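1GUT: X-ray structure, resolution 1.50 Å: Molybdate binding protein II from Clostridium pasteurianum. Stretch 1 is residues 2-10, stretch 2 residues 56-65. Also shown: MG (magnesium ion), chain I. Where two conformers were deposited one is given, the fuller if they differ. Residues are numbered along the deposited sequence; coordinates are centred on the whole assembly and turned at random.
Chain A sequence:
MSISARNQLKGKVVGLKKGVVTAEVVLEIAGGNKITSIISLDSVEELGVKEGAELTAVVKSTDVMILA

Stretch 1 (2-10) SISARNQLK
Stretch 2, residues 56-65: TAVVKSTDVM

What forms the apolar centre of the contact? Val 58, with chi1 at 179° (t), receives two side chains from the loop that opens the first stretch. Its CG1 lies 3.8 Å from CB of Ala 5, and its CG2 lies 4.0 Å from CD1 of Ile 3, whose rotamer is p, t. These methyl groups meet at van der Waals distance. Leu 9 (m, t) and Ala 57 point to the other face of the sheet, with CB of Leu 9 4.3 Å from CB of Ala 57.

How do the backbones run? Residues 8-10 and 56-58 are extended and antiparallel, their axes at 157° and 4.4 Å apart at closest approach. Gln 8 faces Val 58, Leu 9 faces Ala 57 and Lys 10 faces Thr 56, with CA-CA distances of 4.8, 5.0 and 4.2 Å. The middle pair is the hydrogen-bonded one: Leu 9 N donates to Ala 57 O at 2.9 Å, and Ala 57 N to Leu 9 O at 2.8 Å, both nearly straight.

What continues the pairing beyond Gln 8? Asn 7 (m, chi2 -33°) uses both backbone and side chain. Its ND2 donates to Val 59 O at 3.0 Å, while Val 59 N makes a weak 3.4 Å bond to Asn 7 O. Water 1 bridges the same residues, accepting from Asn 7 N at 2.9 Å and donating to Val 59 O at 2.8 Å.

What lies at the polar edge? Gln 8 (m, t, chi3 47°) folds back on its own stretch, NE2 donating to Ile 3 O at 3.0 Å and Ala 5 O at 2.9 Å, which ties the loop to the strand. In the second stretch, a 3-10 turn at 61-63 carries Asp 63, whose OD1 binds the magnesium ion at 2.5 Å.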

ATOM      1  N   SER A   2      -6.934  13.879  17.511  1.00 33.92           N
ATOM      2  CA  SER A   2      -6.792  14.760  16.307  1.00 33.44           C
ATOM      3  C   SER A   2      -5.450  14.549  15.587  1.00 32.55           C
ATOM      4  O   SER A   2      -4.394  14.532  16.220  1.00 33.14           O
ATOM      5  CB  SER A   2      -6.945  16.228  16.714  1.00 34.05           C
ATOM      6  OG  SER A   2      -6.944  17.086  15.579  1.00 35.66           O
ATOM      7  N   ILE A   3      -5.495  14.356  14.271  1.00 30.92           N
ATOM      8  CA  ILE A   3      -4.266  14.177  13.493  1.00 29.11           C
ATOM      9  C   ILE A   3      -4.248  15.114  12.296  1.00 28.49           C
ATOM     10  O   ILE A   3      -5.271  15.699  11.956  1.00 27.76           O
ATOM     11  CB  ILE A   3      -4.084  12.722  13.039  1.00 29.11           C
ATOM     12  CG1 ILE A   3      -5.177  12.321  12.049  1.00 28.15           C
ATOM     13  CG2 ILE A   3      -4.057  11.782  14.246  1.00 28.99           C
ATOM     14  CD1 ILE A   3      -4.933  10.956  11.428  1.00 27.38           C
ATOM     15  N   SER A   4      -3.080  15.241  11.661  1.00 27.76           N
ATOM     16  CA  SER A   4      -2.901  16.145  10.527  1.00 28.12           C
ATOM     17  C   SER A   4      -3.058  15.518   9.145  1.00 26.87           C
ATOM     18  O   SER A   4      -2.908  16.211   8.139  1.00 27.98           O
ATOM     19  CB  SER A   4      -1.510  16.786  10.580  1.00 28.66           C
ATOM     20  OG  SER A   4      -0.544  15.870  10.092  1.00 30.79           O
ATOM     21  N   ALA A   5      -3.330  14.219   9.083  1.00 25.61           N
ATOM     22  CA  ALA A   5      -3.475  13.552   7.787  1.00 23.77           C
ATOM     23  C   ALA A   5      -4.422  14.258   6.825  1.00 22.78           C
ATOM     24  O   ALA A   5      -5.514  14.690   7.191  1.00 22.02           O
ATOM     25  CB  ALA A   5      -3.881  12.113   7.965  1.00 23.21           C
ATOM     26  N   ARG A   6      -4.010  14.353   5.569  1.00 22.01           N
ATOM     27  CA  ARG A   6      -4.840  15.027   4.593  1.00 22.10           C
ATOM     28  C   ARG A   6      -6.184  14.365   4.298  1.00 19.80           C
ATOM     29  O   ARG A   6      -7.171  15.045   4.055  1.00 20.10           O
ATOM     30  CB  ARG A   6      -4.074  15.162   3.284  1.00 23.62           C
ATOM     31  CG  ARG A   6      -4.560  16.311   2.444  1.00 28.53           C
ATOM     32  CD  ARG A   6      -4.534  17.658   3.173  1.00 34.32           C
ATOM     33  NE  ARG A   6      -3.216  17.979   3.723  1.00 40.10           N
ATOM     34  CZ  ARG A   6      -2.065  17.761   3.099  1.00 42.30           C
ATOM     35  NH1 ARG A   6      -2.053  17.230   1.882  1.00 43.76           N
ATOM     36  NH2 ARG A   6      -0.919  18.085   3.689  1.00 44.22           N
ATOM     37  N   ASN A   7      -6.231  13.040   4.328  1.00 16.05           N
ATOM     38  CA  ASN A   7      -7.461  12.321   3.997  1.00 12.66           C
ATOM     39  C   ASN A   7      -8.102  11.738   5.238  1.00 11.85           C
ATOM     40  O   ASN A   7      -7.613  10.743   5.781  1.00 12.00           O
ATOM     41  CB  ASN A   7      -7.150  11.181   3.008  1.00 11.57           C
ATOM     42  CG  ASN A   7      -6.676  11.699   1.667  1.00 12.25           C
ATOM     43  OD1 ASN A   7      -7.108  12.759   1.217  1.00 14.57           O
ATOM     44  ND2 ASN A   7      -5.800  10.949   1.019  1.00 11.41           N
ATOM     45  N   GLN A   8      -9.197  12.364   5.650  1.00 11.02           N
ATOM     46  CA  GLN A   8      -9.940  11.987   6.843  1.00 11.41           C
ATOM     47  C   GLN A   8     -11.407  12.078   6.486  1.00 11.79           C
ATOM     48  O   GLN A   8     -11.919  13.163   6.139  1.00 13.42           O
ATOM     49  CB  GLN A   8      -9.641  12.962   7.981  1.00 11.86           C
ATOM     50  CG  GLN A   8      -8.181  12.908   8.433  1.00 15.68           C
ATOM     51  CD  GLN A   8      -7.926  13.700   9.713  1.00 18.81           C
ATOM     52  OE1 GLN A   8      -8.673  13.587  10.701  1.00 21.06           O
ATOM     53  NE2 GLN A   8      -6.875  14.495   9.699  1.00 20.29           N
ATOM     54  N   LEU A   9     -12.060  10.930   6.532  1.00 11.01           N
ATOM     55  CA  LEU A   9     -13.471  10.804   6.186  1.00 11.25           C
ATOM     56  C   LEU A   9     -14.251  10.287   7.395  1.00 12.02           C
ATOM     57  O   LEU A   9     -14.141   9.102   7.733  1.00 11.09           O
ATOM     58  CB  LEU A   9     -13.598   9.843   5.003  1.00 12.49           C
ATOM     59  CG  LEU A   9     -12.751  10.140   3.774  1.00 14.17           C
ATOM     60  CD1 LEU A   9     -12.973   9.032   2.731  1.00 15.82           C
ATOM     61  CD2 LEU A   9     -13.149  11.475   3.209  1.00 17.20           C
ATOM     62  N   LYS A  10     -15.050  11.159   8.025  1.00 11.95           N
ATOM     63  CA  LYS A  10     -15.826  10.760   9.207  1.00 13.78           C
ATOM     64  C   LYS A  10     -17.034   9.934   8.809  1.00 14.36           C
ATOM     65  O   LYS A  10     -17.703  10.247   7.827  1.00 15.35           O
ATOM     66  CB  LYS A  10     -16.339  11.999   9.970  1.00 15.15           C
ATOM     67  CG  LYS A  10     -15.265  12.921  10.504  1.00 18.84           C
ATOM     68  CD  LYS A  10     -15.876  14.080  11.308  1.00 24.67           C
ATOM     69  CE  LYS A  10     -14.831  15.062  11.821  1.00 29.49           C
ATOM     70  NZ  LYS A  10     -14.544  16.193  10.876  1.00 33.12           N
ATOM     71  N   THR A  56     -13.327   7.617  12.015  1.00 12.53           N
ATOM     72  CA  THR A  56     -12.809   8.314  10.855  1.00 12.27           C
ATOM     73  C   THR A  56     -11.906   7.408  10.036  1.00 11.96           C
ATOM     74  O   THR A  56     -11.008   6.762  10.584  1.00 13.36           O
ATOM     75  CB  THR A  56     -11.998   9.533  11.344  1.00 12.10           C
ATOM     76  OG1 THR A  56     -12.859  10.411  12.092  1.00 14.76           O
ATOM     77  CG2 THR A  56     -11.485  10.385  10.169  1.00 13.55           C
ATOM     78  N   ALA A  57     -12.143   7.359   8.732  1.00 10.43           N
ATOM     79  CA  ALA A  57     -11.290   6.583   7.822  1.00 11.02           C
ATOM     80  C   ALA A  57     -10.139   7.488   7.390  1.00 10.44           C
ATOM     81  O   ALA A  57     -10.343   8.672   7.072  1.00 11.01           O
ATOM     82  CB  ALA A  57     -12.107   6.155   6.601  1.00 10.67           C
ATOM     83  N   VAL A  58      -8.926   6.941   7.356  1.00  9.08           N
ATOM     84  CA  VAL A  58      -7.735   7.712   6.963  1.00 10.27           C
ATOM     85  C   VAL A  58      -6.982   6.948   5.879  1.00  9.70           C
ATOM     86  O   VAL A  58      -6.790   5.731   5.985  1.00 10.21           O
ATOM     87  CB  VAL A  58      -6.805   7.944   8.192  1.00 10.93           C
ATOM     88  CG1 VAL A  58      -5.559   8.718   7.773  1.00 11.93           C
ATOM     89  CG2 VAL A  58      -7.521   8.706   9.320  1.00 12.56           C
ATOM     90  N   VAL A  59      -6.532   7.655   4.842  1.00  9.21           N
ATOM     91  CA  VAL A  59      -5.830   6.986   3.730  1.00  9.86           C
ATOM     92  C   VAL A  59      -4.622   7.799   3.280  1.00  9.24           C
ATOM     93  O   VAL A  59      -4.724   8.993   3.069  1.00  9.28           O
ATOM     94  CB  VAL A  59      -6.743   6.837   2.474  1.00 10.59           C
ATOM     95  CG1 VAL A  59      -6.044   6.036   1.378  1.00 11.14           C
ATOM     96  CG2 VAL A  59      -8.085   6.206   2.822  1.00 12.71           C
ATOM     97  N   LYS A  60      -3.471   7.159   3.160  1.00  7.88           N
ATOM     98  CA  LYS A  60      -2.302   7.892   2.660  1.00  8.19           C
ATOM     99  C   LYS A  60      -2.550   8.257   1.192  1.00  8.08           C
ATOM    100  O   LYS A  60      -3.024   7.418   0.420  1.00  8.35           O
ATOM    101  CB  LYS A  60      -1.029   7.035   2.789  1.00  9.09           C
ATOM    102  CG  LYS A  60       0.255   7.831   2.588  1.00 10.16           C
ATOM    103  CD  LYS A  60       1.453   6.908   2.797  1.00 10.17           C
ATOM    104  CE  LYS A  60       2.772   7.674   2.741  1.00 10.96           C
ATOM    105  NZ  LYS A  60       3.130   8.186   1.389  1.00  9.28           N
ATOM    106  N   SER A  61      -2.153   9.463   0.783  1.00  7.46           N
ATOM    107  CA  SER A  61      -2.458   9.879  -0.602  1.00  8.03           C
ATOM    108  C   SER A  61      -1.868   9.006  -1.692  1.00  8.92           C
ATOM    109  O   SER A  61      -2.462   8.870  -2.739  1.00  8.43           O
ATOM    110  CB  SER A  61      -2.101  11.345  -0.831  0.50  8.44           C
ATOM    111  OG  SER A  61      -0.719  11.525  -0.651  0.50  8.94           O
ATOM    112  N   THR A  62      -0.691   8.455  -1.448  1.00  8.50           N
ATOM    113  CA  THR A  62      -0.084   7.571  -2.442  1.00  8.74           C
ATOM    114  C   THR A  62      -0.841   6.271  -2.639  1.00  8.94           C
ATOM    115  O   THR A  62      -0.526   5.533  -3.561  1.00  9.74           O
ATOM    116  CB  THR A  62       1.379   7.244  -2.124  1.00  9.48           C
ATOM    117  OG1 THR A  62       1.493   6.960  -0.737  1.00  9.19           O
ATOM    118  CG2 THR A  62       2.269   8.471  -2.311  1.00 10.89           C
ATOM    119  N   ASP A  63      -1.830   5.967  -1.793  1.00  8.18           N
ATOM    120  CA  ASP A  63      -2.601   4.740  -2.004  1.00  8.75           C
ATOM    121  C   ASP A  63      -3.891   5.017  -2.766  1.00 10.51           C
ATOM    122  O   ASP A  63      -4.695   4.119  -2.959  1.00 12.48           O
ATOM    123  CB  ASP A  63      -2.993   4.112  -0.676  1.00  9.65           C
ATOM    124  CG  ASP A  63      -1.814   3.490   0.033  1.00  9.94           C
ATOM    125  OD1 ASP A  63      -0.865   3.035  -0.664  1.00 12.40           O
ATOM    126  OD2 ASP A  63      -1.762   3.437   1.284  1.00 10.94           O
ATOM    127  N   VAL A  64      -4.126   6.254  -3.176  1.00  9.42           N
ATOM    128  CA  VAL A  64      -5.376   6.546  -3.884  1.00  9.67           C
ATOM    129  C   VAL A  64      -5.183   6.509  -5.407  1.00 10.30           C
ATOM    130  O   VAL A  64      -4.491   7.361  -5.963  1.00 10.27           O
ATOM    131  CB  VAL A  64      -5.936   7.921  -3.469  1.00 10.32           C
ATOM    132  CG1 VAL A  64      -7.269   8.204  -4.172  1.00  9.77           C
ATOM    133  CG2 VAL A  64      -6.129   7.989  -1.944  1.00 10.38           C
ATOM    134  N   MET A  65      -5.729   5.491  -6.065  1.00 10.75           N
ATOM    135  CA  MET A  65      -5.668   5.414  -7.517  1.00 11.73           C
ATOM    136  C   MET A  65      -6.764   6.308  -8.084  1.00 11.98           C
ATOM    137  O   MET A  65      -7.773   6.559  -7.427  1.00 11.66           O
ATOM    138  CB  MET A  65      -5.886   3.997  -8.006  0.50 12.86           C
ATOM    139  CG  MET A  65      -4.773   3.094  -7.631  0.50 15.38           C
ATOM    140  SD  MET A  65      -4.983   1.551  -8.467  0.50 21.11           S
ATOM    141  CE  MET A  65      -4.473   2.003 -10.113  0.50 20.72           C
TER
HETATM  142 MG    MG I1071       0.608   1.031  -0.545  1.00 21.58          MG
HETATM  143  O   HOH W   1      -3.925  11.275   4.497  1.00 17.11           O
HETATM  144  O   HOH W   2      -0.245   0.788   1.556  1.00 25.89           O
HETATM  145  O   HOH W   3       1.398  -0.975  -0.301  1.00 27.47           O
HETATM  146  O   HOH W   4      -1.261   0.063  -1.188  1.00 26.27           O